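Local coordinates for protein biliverdin reductase (Synechocystis sp., PDB 5B3T) that probably reduces the tetrapyrrole biliverdin with NAD(P)H in the heme-degrading pathway, binding the dinucleotide in a Rossmann-fold domain, at residues A[94-99]-A[118-123]; A[207-212]-A[241-246]; A[21-26]-A[281-286]. One frame throughout, in Å; residues are numbered along the deposited sequence.

Interaction 1: residues A[94-99]-A[118-123]; sequences ALQAGK and QQLARE
Leu95 and Leu120 meet where the end of helix 87-96 lies beside helix 111-124, each leaving its backbone in the direction of the other segment. The closest atoms are Leu95 CB and Leu120 CD2, 3.6 Å apart, so one branch of Leu120 presses against the base of the Leu95 side chain. Leu120 reaches it because its CG stands anti to the backbone N (chi1 174°), which carries both methyls across the gap. The outer end of Leu95 passes on to Ala121: its two methyls fork over Ala121 CB, with Leu95 CD2 3.9 Å from it. A single methyl at Ala121 suits this place, since it lets the CA atoms of Leu95 and Ala121 come within 6.2 Å. Both helices belong to the Rossmann domain and follow strands 77-80 and 100-104 of its parallel sheet, so the contact joins neighbouring helices of successive beta-alpha units; inward, Leu95 also rests on Val101 of strand 100-104. On the solvent side Gln96 crosses Leu120 at about a right angle. Its chain bends at chi2 (-75°) and brings the amide over the leucine methyls, with Gln96 NE2 3.7 Å from Leu120 CD1; the contact is van der Waals, and the polar amide suits a place at the solvent-exposed surface. Just beyond, helix 87-96 ends in a Schellman motif: Lys99 N bonds to Ala94 O at 3.0 Å and Gly98 N to Leu95 O at 2.9 Å. Gly98 takes the positive phi (74°) of the C-prime position, a conformation glycine adopts readily, and Leu95 O also accepts from Lys124 NZ.

Interaction 2: residues A[207-212]-A[241-246]; sequences RFWDQP and GEVFHQ
The end of strand 199-210 and the type I turn from Gly241 to Phe244 stay well apart as backbones, the nearest CA atoms, those of Trp209 and Gly241, being 8.6 Å from each other; glycine suits position 241 because a side chain there would be pressed against the preceding carbonyl oxygen. The strand is the outermost of the mixed sheet of the C-terminal alpha/beta domain, and the turn follows strand 233-241 of the same sheet, with strand 217-228 between them. Side chains bridge the gap. Trp209 and Val243 both leave their backbones toward the opposite segment, and Val243 sets one methyl over the indole: CG1 lies 3.8 Å from the centroid of the five-membered ring of Trp209, 10° off the ring normal, a CH-pi contact over the face. Val243 CG2 reaches the benzene half, 4.1 Å from Trp209 CZ2. The opposite face of the indole is taken by Arg207, whose NE lies 3.3 Å above the Trp209 plane toward the rim. Beside this pair, Gln211 bends at chi2 (-79°), yet its NE2 stops 3.8 Å from Glu242 OE2, and the amide and carboxylate planes stand 82° apart. The carboxylate has stronger partners, a salt bridge from OE1 to Arg218 on strand 217-228 and a bond from Ala167 N to OE2. Dispersion and CH-pi attraction thus join the edge strand to the turn, while the Glu242 charge is probably balanced chiefly by Arg218.

Interaction 3: residues A[21-26]-A[281-286]; sequences TGYAAQ and GSRRGL. With PO4 (phosphate ion), chain C.
The contact belongs to the NADP(+) site, where the Rossmann glycine-rich turn leads into helix 23-34; Thr21, Tyr23 and Ala24 bind the dinucleotide, which is absent here. Tyr23 reaches across to Arg283, at the start of helix 283-300 in the C-terminal domain. With chi1 at -180° the ring swings out from its helix, opposite the backbone N, and the Arg283 guanidinium lies flat over one face, planes 20° apart and CZ 4.0 Å from the Tyr23 ring centroid, a cation-pi stack. A phosphate ion, probably from the crystallisation liquor, sits at the edge of both groups. Tyr23 OH donates to phosphate O4 at 2.6 Å and is also hydrogen-bonded with Arg27 NE. Arg283 grips two oxygens: its NE meets O3 at 2.8 Å in a nearly straight bond (173°), and its NH2 reaches O4 at 2.9 Å, while NH1 is held by Glu134 O. Ser282, the N-cap, accepts through OG from Gly285 N at 3.0 Å, while the amides of Arg283 and Arg284 turn to the anion, bonding O3 and O2. Helix end, guanidinium and phenol together make an anion site spanning both domains, and its charge would probably suit a phosphate-bearing ligand.

In the fold
The three contacts spread over both domains of this Gfo/Idh/MocA-family fold. Interaction 1 packs helices of the Rossmann domain, and interaction 2 ties the outermost strand 199-210 of the mixed sheet to the loop after strand 233-241; they follow one another along the chain, on opposite sides of its centre, with centres about 40 Å apart. Interaction 3 joins segments whose nearest ends are 255 residues apart, and both others fall within the chain between them. Its centre lies about 25 Å from that of interaction 1 and about 29 Å from that of interaction 2, and none of them touch. Interaction 3 thus bridges the two domains beside the dinucleotide site, while the others hold elements within one domain.

Interaction 1: residues A[94-99]-A[118-123]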
loop_
_atom_site.group_PDB
_atom_site.type_symbol
_atom_site.label_atom_id
_atom_site.label_comp_id
_atom_site.label_asym_id
_atom_site.label_seq_id
_atom_site.Cartn_x
_atom_site.Cartn_y
_atom_site.Cartn_z
ATOM N N ALA A 94 3.608 9.900 -15.792
ATOM C CA ALA A 94 2.773 9.023 -16.608
ATOM C C ALA A 94 1.484 9.717 -17.031
ATOM O O ALA A 94 1.045 9.573 -18.178
ATOM C CB ALA A 94 2.463 7.736 -15.844
ATOM N N LEU A 95 0.859 10.467 -16.118
ATOM C CA LEU A 95 -0.352 11.200 -16.475
ATOM C C LEU A 95 -0.058 12.278 -17.508
ATOM O O LEU A 95 -0.839 12.483 -18.444
ATOM C CB LEU A 95 -0.984 11.816 -15.227
ATOM C CG LEU A 95 -1.644 10.852 -14.240
ATOM C CD1 LEU A 95 -2.036 11.576 -12.958
ATOM C CD2 LEU A 95 -2.852 10.189 -14.881
ATOM N N GLN A 96 1.068 12.976 -17.354
ATOM C CA GLN A 96 1.438 14.001 -18.322
ATOM C C GLN A 96 1.681 13.410 -19.705
ATOM O O GLN A 96 1.439 14.079 -20.717
ATOM C CB GLN A 96 2.672 14.750 -17.827
ATOM C CG GLN A 96 2.411 15.655 -16.628
ATOM C CD GLN A 96 1.666 16.928 -16.998
ATOM O OE1 GLN A 96 1.229 17.102 -18.137
ATOM N NE2 GLN A 96 1.566 17.847 -16.047
ATOM N N ALA A 97 2.144 12.164 -19.770
ATOM C CA ALA A 97 2.327 11.466 -21.037
ATOM C C ALA A 97 1.041 10.831 -21.552
ATOM O O ALA A 97 1.087 10.087 -22.538
ATOM C CB ALA A 97 3.416 10.399 -20.895
ATOM N N GLY A 98 -0.094 11.100 -20.911
ATOM C CA GLY A 98 -1.363 10.578 -21.379
ATOM C C GLY A 98 -1.579 9.106 -21.115
ATOM O O GLY A 98 -2.233 8.430 -21.916
ATOM N N LYS A 99 -1.047 8.585 -20.016
ATOM C CA LYS A 99 -1.240 7.190 -19.648
ATOM C C LYS A 99 -2.244 7.075 -18.510
ATOM O O LYS A 99 -2.363 7.970 -17.669
ATOM C CB LYS A 99 0.079 6.538 -19.219
ATOM C CG LYS A 99 1.226 6.698 -20.199
ATOM C CD LYS A 99 0.838 6.231 -21.586
ATOM C CE LYS A 99 2.044 6.262 -22.512
ATOM N NZ LYS A 99 1.663 6.101 -23.943
ATOM N N GLN A 118 -4.670 13.949 -8.535
ATOM C CA GLN A 118 -6.093 13.736 -8.778
ATOM C C GLN A 118 -6.629 14.739 -9.794
ATOM O O GLN A 118 -7.349 14.372 -10.729
ATOM C CB GLN A 118 -6.856 13.836 -7.458
ATOM C CG GLN A 118 -8.364 13.736 -7.575
ATOM C CD GLN A 118 -9.058 14.094 -6.276
ATOM O OE1 GLN A 118 -8.685 15.059 -5.606
ATOM N NE2 GLN A 118 -10.067 13.314 -5.908
ATOM N N GLN A 119 -6.279 16.016 -9.623
ATOM C CA GLN A 119 -6.712 17.043 -10.565
ATOM C C GLN A 119 -6.122 16.811 -11.951
ATOM O O GLN A 119 -6.813 16.968 -12.963
ATOM C CB GLN A 119 -6.323 18.425 -10.038
ATOM C CG GLN A 119 -6.722 19.586 -10.939
ATOM C CD GLN A 119 -8.205 19.612 -11.246
ATOM O OE1 GLN A 119 -8.609 19.696 -12.405
ATOM N NE2 GLN A 119 -9.025 19.543 -10.205
ATOM N N LEU A 120 -4.842 16.430 -12.014
ATOM C CA LEU A 120 -4.191 16.217 -13.302
ATOM C C LEU A 120 -4.838 15.072 -14.071
ATOM O O LEU A 120 -5.048 15.169 -15.286
ATOM C CB LEU A 120 -2.699 15.952 -13.095
ATOM C CG LEU A 120 -1.899 15.570 -14.342
ATOM C CD1 LEU A 120 -1.909 16.700 -15.361
ATOM C CD2 LEU A 120 -0.474 15.185 -13.974
ATOM N N ALA A 121 -5.160 13.978 -13.380
ATOM C CA ALA A 121 -5.813 12.855 -14.045
ATOM C C ALA A 121 -7.186 13.253 -14.573
ATOM O O ALA A 121 -7.576 12.841 -15.674
ATOM C CB ALA A 121 -5.925 11.669 -13.090
ATOM N N ARG A 122 -7.930 14.053 -13.805
ATOM C CA ARG A 122 -9.205 14.570 -14.292
ATOM C C ARG A 122 -9.002 15.430 -15.532
ATOM O O ARG A 122 -9.693 15.258 -16.542
ATOM C CB ARG A 122 -9.905 15.384 -13.202
ATOM C CG ARG A 122 -10.388 14.601 -11.993
ATOM C CD ARG A 122 -11.541 15.343 -11.328
ATOM N NE ARG A 122 -11.618 15.122 -9.887
ATOM C CZ ARG A 122 -11.158 15.978 -8.980
ATOM N NH1 ARG A 122 -10.580 17.108 -9.367
ATOM N NH2 ARG A 122 -11.273 15.708 -7.687
ATOM N N GLU A 123 -8.051 16.366 -15.469
ATOM C CA GLU A 123 -7.828 17.280 -16.583
ATOM C C GLU A 123 -7.407 16.539 -17.846
ATOM O O GLU A 123 -7.746 16.967 -18.955
ATOM C CB GLU A 123 -6.783 18.328 -16.199
ATOM C CG GLU A 123 -7.354 19.483 -15.385
ATOM C CD GLU A 123 -6.287 20.310 -14.691
ATOM O OE1 GLU A 123 -5.093 19.964 -14.804
ATOM O OE2 GLU A 123 -6.645 21.310 -14.033
#

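Interaction 2: residues A[207-212]-A[241-246]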
loop_
_atom_site.group_PDB
_atom_site.type_symbol
_atom_site.label_atom_id
_atom_site.label_comp_id
_atom_site.label_asym_id
_atom_site.label_seq_id
_atom_site.Cartn_x
_atom_site.Cartn_y
_atom_site.Cartn_z
ATOM N N ARG A 207 11.973 6.999 16.069
ATOM C CA ARG A 207 13.361 6.859 16.484
ATOM C C ARG A 207 14.122 6.055 15.440
ATOM O O ARG A 207 13.636 5.019 14.974
ATOM C CB ARG A 207 13.461 6.179 17.855
ATOM C CG ARG A 207 14.890 5.886 18.285
ATOM C CD ARG A 207 14.973 5.326 19.696
ATOM N NE ARG A 207 16.364 5.120 20.092
ATOM C CZ ARG A 207 16.752 4.688 21.288
ATOM N NH1 ARG A 207 15.853 4.408 22.221
ATOM N NH2 ARG A 207 18.043 4.535 21.550
ATOM N N PHE A 208 15.311 6.531 15.077
ATOM C CA PHE A 208 16.169 5.852 14.121
ATOM C C PHE A 208 17.503 5.485 14.758
ATOM O O PHE A 208 18.011 6.193 15.635
ATOM C CB PHE A 208 16.430 6.718 12.881
ATOM C CG PHE A 208 15.228 6.905 12.002
ATOM C CD1 PHE A 208 14.894 5.951 11.055
ATOM C CD2 PHE A 208 14.442 8.041 12.108
ATOM C CE1 PHE A 208 13.790 6.119 10.234
ATOM C CE2 PHE A 208 13.336 8.218 11.289
ATOM C CZ PHE A 208 13.010 7.255 10.351
ATOM N N TRP A 209 18.058 4.361 14.309
ATOM C CA TRP A 209 19.442 3.977 14.568
ATOM C C TRP A 209 20.180 4.093 13.239
ATOM O O TRP A 209 19.948 3.293 12.327
ATOM C CB TRP A 209 19.542 2.553 15.115
ATOM C CG TRP A 209 19.060 2.342 16.525
ATOM C CD1 TRP A 209 19.833 2.164 17.636
ATOM C CD2 TRP A 209 17.698 2.247 16.966
ATOM N NE1 TRP A 209 19.039 1.980 18.742
ATOM C CE2 TRP A 209 17.724 2.026 18.359
ATOM C CE3 TRP A 209 16.460 2.338 16.322
ATOM C CZ2 TRP A 209 16.561 1.892 19.116
ATOM C CZ3 TRP A 209 15.307 2.204 17.077
ATOM C CH2 TRP A 209 15.366 1.985 18.458
ATOM N N ASP A 210 21.058 5.084 13.122
ATOM C CA ASP A 210 21.725 5.334 11.852
ATOM C C ASP A 210 22.838 4.326 11.595
ATOM O O ASP A 210 23.457 3.796 12.521
ATOM C CB ASP A 210 22.305 6.748 11.813
ATOM C CG ASP A 210 21.261 7.802 11.509
ATOM O OD1 ASP A 210 20.129 7.431 11.130
ATOM O OD2 ASP A 210 21.575 9.004 11.643
ATOM N N GLN A 211 23.081 4.063 10.317
ATOM C CA GLN A 211 24.270 3.348 9.883
ATOM C C GLN A 211 25.456 4.308 9.881
ATOM O O GLN A 211 25.287 5.517 10.055
ATOM C CB GLN A 211 24.035 2.746 8.496
ATOM C CG GLN A 211 23.041 1.598 8.444
ATOM C CD GLN A 211 23.639 0.275 8.904
ATOM O OE1 GLN A 211 24.645 0.251 9.610
ATOM N NE2 GLN A 211 23.019 -0.832 8.501
ATOM N N PRO A 212 26.686 3.797 9.730
ATOM C CA PRO A 212 27.831 4.711 9.566
ATOM C C PRO A 212 27.625 5.720 8.450
ATOM O O PRO A 212 27.963 6.899 8.611
ATOM C CB PRO A 212 28.994 3.754 9.277
ATOM C CG PRO A 212 28.619 2.505 9.995
ATOM C CD PRO A 212 27.121 2.395 9.868
ATOM N N GLY A 241 14.782 -3.765 11.895
ATOM C CA GLY A 241 16.207 -3.523 11.968
ATOM C C GLY A 241 16.960 -4.368 12.973
ATOM O O GLY A 241 16.454 -5.380 13.465
ATOM N N GLU A 242 18.178 -3.932 13.298
ATOM C CA GLU A 242 19.135 -4.773 14.004
ATOM C C GLU A 242 18.864 -4.884 15.501
ATOM O O GLU A 242 19.381 -5.809 16.136
ATOM C CB GLU A 242 20.554 -4.242 13.771
ATOM C CG GLU A 242 21.058 -4.457 12.347
ATOM C CD GLU A 242 22.386 -3.773 12.072
ATOM O OE1 GLU A 242 22.984 -3.215 13.017
ATOM O OE2 GLU A 242 22.833 -3.798 10.906
ATOM N N VAL A 243 18.062 -3.984 16.082
ATOM C CA VAL A 243 17.878 -3.967 17.531
ATOM C C VAL A 243 16.705 -4.817 18.002
ATOM O O VAL A 243 16.517 -4.969 19.217
ATOM C CB VAL A 243 17.686 -2.528 18.057
ATOM C CG1 VAL A 243 18.871 -1.659 17.669
ATOM C CG2 VAL A 243 16.382 -1.938 17.536
ATOM N N PHE A 244 15.915 -5.376 17.091
ATOM C CA PHE A 244 14.697 -6.093 17.447
ATOM C C PHE A 244 14.977 -7.590 17.491
ATOM O O PHE A 244 15.342 -8.187 16.474
ATOM C CB PHE A 244 13.577 -5.781 16.456
ATOM C CG PHE A 244 13.123 -4.351 16.491
ATOM C CD1 PHE A 244 12.212 -3.925 17.441
ATOM C CD2 PHE A 244 13.615 -3.431 15.580
ATOM C CE1 PHE A 244 11.792 -2.609 17.481
ATOM C CE2 PHE A 244 13.200 -2.110 15.616
ATOM C CZ PHE A 244 12.286 -1.700 16.569
ATOM N N HIS A 245 14.789 -8.192 18.665
ATOM C CA HIS A 245 15.046 -9.612 18.853
ATOM C C HIS A 245 13.783 -10.462 18.874
ATOM O O HIS A 245 13.888 -11.691 18.942
ATOM C CB HIS A 245 15.838 -9.840 20.148
ATOM C CG HIS A 245 17.294 -9.518 20.024
ATOM N ND1 HIS A 245 17.789 -8.239 20.165
ATOM C CD2 HIS A 245 18.360 -10.306 19.752
ATOM C CE1 HIS A 245 19.099 -8.256 19.993
ATOM N NE2 HIS A 245 19.471 -9.499 19.744
ATOM N N GLN A 246 12.600 -9.854 18.816
ATOM C CA GLN A 246 11.347 -10.596 18.733
ATOM C C GLN A 246 10.453 -9.947 17.689
ATOM O O GLN A 246 10.137 -8.757 17.792
ATOM C CB GLN A 246 10.627 -10.649 20.085
ATOM C CG GLN A 246 9.454 -11.626 20.101
ATOM C CD GLN A 246 8.424 -11.294 21.162
ATOM O OE1 GLN A 246 8.072 -10.130 21.358
ATOM N NE2 GLN A 246 7.931 -12.317 21.850
#

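Interaction 3: residues A[21-26]-A[281-286]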
loop_
_atom_site.group_PDB
_atom_site.type_symbol
_atom_site.label_atom_id
_atom_site.label_comp_id
_atom_site.label_asym_id
_atom_site.label_seq_id
_atom_site.Cartn_x
_atom_site.Cartn_y
_atom_site.Cartn_z
ATOM N N THR A 21 8.986 -4.679 -9.728
ATOM C CA THR A 21 9.145 -6.113 -9.931
ATOM C C THR A 21 8.799 -6.923 -8.687
ATOM O O THR A 21 9.017 -8.141 -8.684
ATOM C CB THR A 21 10.580 -6.443 -10.369
ATOM O OG1 THR A 21 11.504 -5.910 -9.413
ATOM C CG2 THR A 21 10.883 -5.850 -11.737
ATOM N N GLY A 22 8.273 -6.296 -7.638
ATOM C CA GLY A 22 7.949 -6.988 -6.408
ATOM C C GLY A 22 6.622 -7.719 -6.472
ATOM O O GLY A 22 6.114 -8.059 -7.543
ATOM N N TYR A 23 6.046 -7.947 -5.289
ATOM C CA TYR A 23 4.858 -8.792 -5.184
ATOM C C TYR A 23 3.677 -8.195 -5.941
ATOM O O TYR A 23 3.005 -8.891 -6.711
ATOM C CB TYR A 23 4.498 -9.009 -3.712
ATOM C CG TYR A 23 3.279 -9.883 -3.511
ATOM C CD1 TYR A 23 2.001 -9.337 -3.492
ATOM C CD2 TYR A 23 3.407 -11.255 -3.346
ATOM C CE1 TYR A 23 0.889 -10.131 -3.313
ATOM C CE2 TYR A 23 2.298 -12.059 -3.166
ATOM C CZ TYR A 23 1.041 -11.490 -3.151
ATOM O OH TYR A 23 -0.069 -12.282 -2.972
ATOM N N ALA A 24 3.395 -6.909 -5.718
ATOM C CA ALA A 24 2.252 -6.286 -6.378
ATOM C C ALA A 24 2.426 -6.288 -7.891
ATOM O O ALA A 24 1.471 -6.548 -8.632
ATOM C CB ALA A 24 2.057 -4.861 -5.858
ATOM N N ALA A 25 3.642 -6.013 -8.368
ATOM C CA ALA A 25 3.898 -6.028 -9.803
ATOM C C ALA A 25 3.698 -7.422 -10.385
ATOM O O ALA A 25 3.152 -7.570 -11.485
ATOM C CB ALA A 25 5.314 -5.529 -10.086
ATOM N N GLN A 26 4.130 -8.456 -9.660
ATOM C CA GLN A 26 4.006 -9.818 -10.166
ATOM C C GLN A 26 2.545 -10.247 -10.245
ATOM O O GLN A 26 2.118 -10.845 -11.239
ATOM C CB GLN A 26 4.812 -10.777 -9.286
ATOM C CG GLN A 26 6.317 -10.583 -9.396
ATOM C CD GLN A 26 7.093 -11.348 -8.339
ATOM O OE1 GLN A 26 6.703 -12.443 -7.935
ATOM N NE2 GLN A 26 8.200 -10.769 -7.884
ATOM N N GLY A 281 -8.908 -14.645 3.015
ATOM C CA GLY A 281 -8.699 -14.904 1.608
ATOM C C GLY A 281 -7.330 -14.466 1.122
ATOM O O GLY A 281 -6.587 -13.760 1.805
ATOM N N SER A 282 -7.007 -14.894 -0.095
ATOM C CA SER A 282 -5.700 -14.638 -0.678
ATOM C C SER A 282 -5.611 -13.218 -1.227
ATOM O O SER A 282 -6.596 -12.646 -1.706
ATOM C CB SER A 282 -5.409 -15.636 -1.799
ATOM O OG SER A 282 -6.244 -15.394 -2.918
ATOM N N ARG A 283 -4.407 -12.647 -1.147
ATOM C CA ARG A 283 -4.148 -11.379 -1.818
ATOM C C ARG A 283 -4.184 -11.541 -3.331
ATOM O O ARG A 283 -4.540 -10.598 -4.048
ATOM C CB ARG A 283 -2.796 -10.818 -1.379
ATOM C CG ARG A 283 -2.737 -10.392 0.079
ATOM C CD ARG A 283 -1.303 -10.113 0.484
ATOM N NE ARG A 283 -0.470 -11.298 0.315
ATOM C CZ ARG A 283 0.855 -11.300 0.404
ATOM N NH1 ARG A 283 1.506 -10.174 0.659
ATOM N NH2 ARG A 283 1.531 -12.429 0.234
ATOM N N ARG A 284 -3.819 -12.726 -3.827
ATOM C CA ARG A 284 -3.892 -13.000 -5.258
ATOM C C ARG A 284 -5.307 -12.798 -5.782
ATOM O O ARG A 284 -5.512 -12.169 -6.826
ATOM C CB ARG A 284 -3.419 -14.424 -5.538
ATOM C CG ARG A 284 -3.641 -14.892 -6.966
ATOM C CD ARG A 284 -3.667 -16.409 -7.017
ATOM N NE ARG A 284 -2.525 -16.979 -6.309
ATOM C CZ ARG A 284 -1.346 -17.225 -6.870
ATOM N NH1 ARG A 284 -1.153 -16.961 -8.154
ATOM N NH2 ARG A 284 -0.360 -17.737 -6.145
ATOM N N GLY A 285 -6.299 -13.331 -5.069
ATOM C CA GLY A 285 -7.676 -13.151 -5.494
ATOM C C GLY A 285 -8.100 -11.696 -5.483
ATOM O O GLY A 285 -8.816 -11.242 -6.378
ATOM N N LEU A 286 -7.657 -10.941 -4.474
ATOM C CA LEU A 286 -8.028 -9.532 -4.389
ATOM C C LEU A 286 -7.349 -8.710 -5.476
ATOM O O LEU A 286 -7.956 -7.787 -6.032
ATOM C CB LEU A 286 -7.690 -8.979 -3.004
ATOM C CG LEU A 286 -8.508 -9.540 -1.839
ATOM C CD1 LEU A 286 -7.844 -9.213 -0.511
ATOM C CD2 LEU A 286 -9.932 -9.001 -1.878
HETATM P P PO4 C . -1.288 -14.728 -1.017
HETATM O O1 PO4 C . -1.211 -16.051 -0.301
HETATM O O2 PO4 C . -2.129 -14.858 -2.264
HETATM O O3 PO4 C . -1.916 -13.706 -0.103
HETATM O O4 PO4 C . 0.106 -14.289 -1.400
#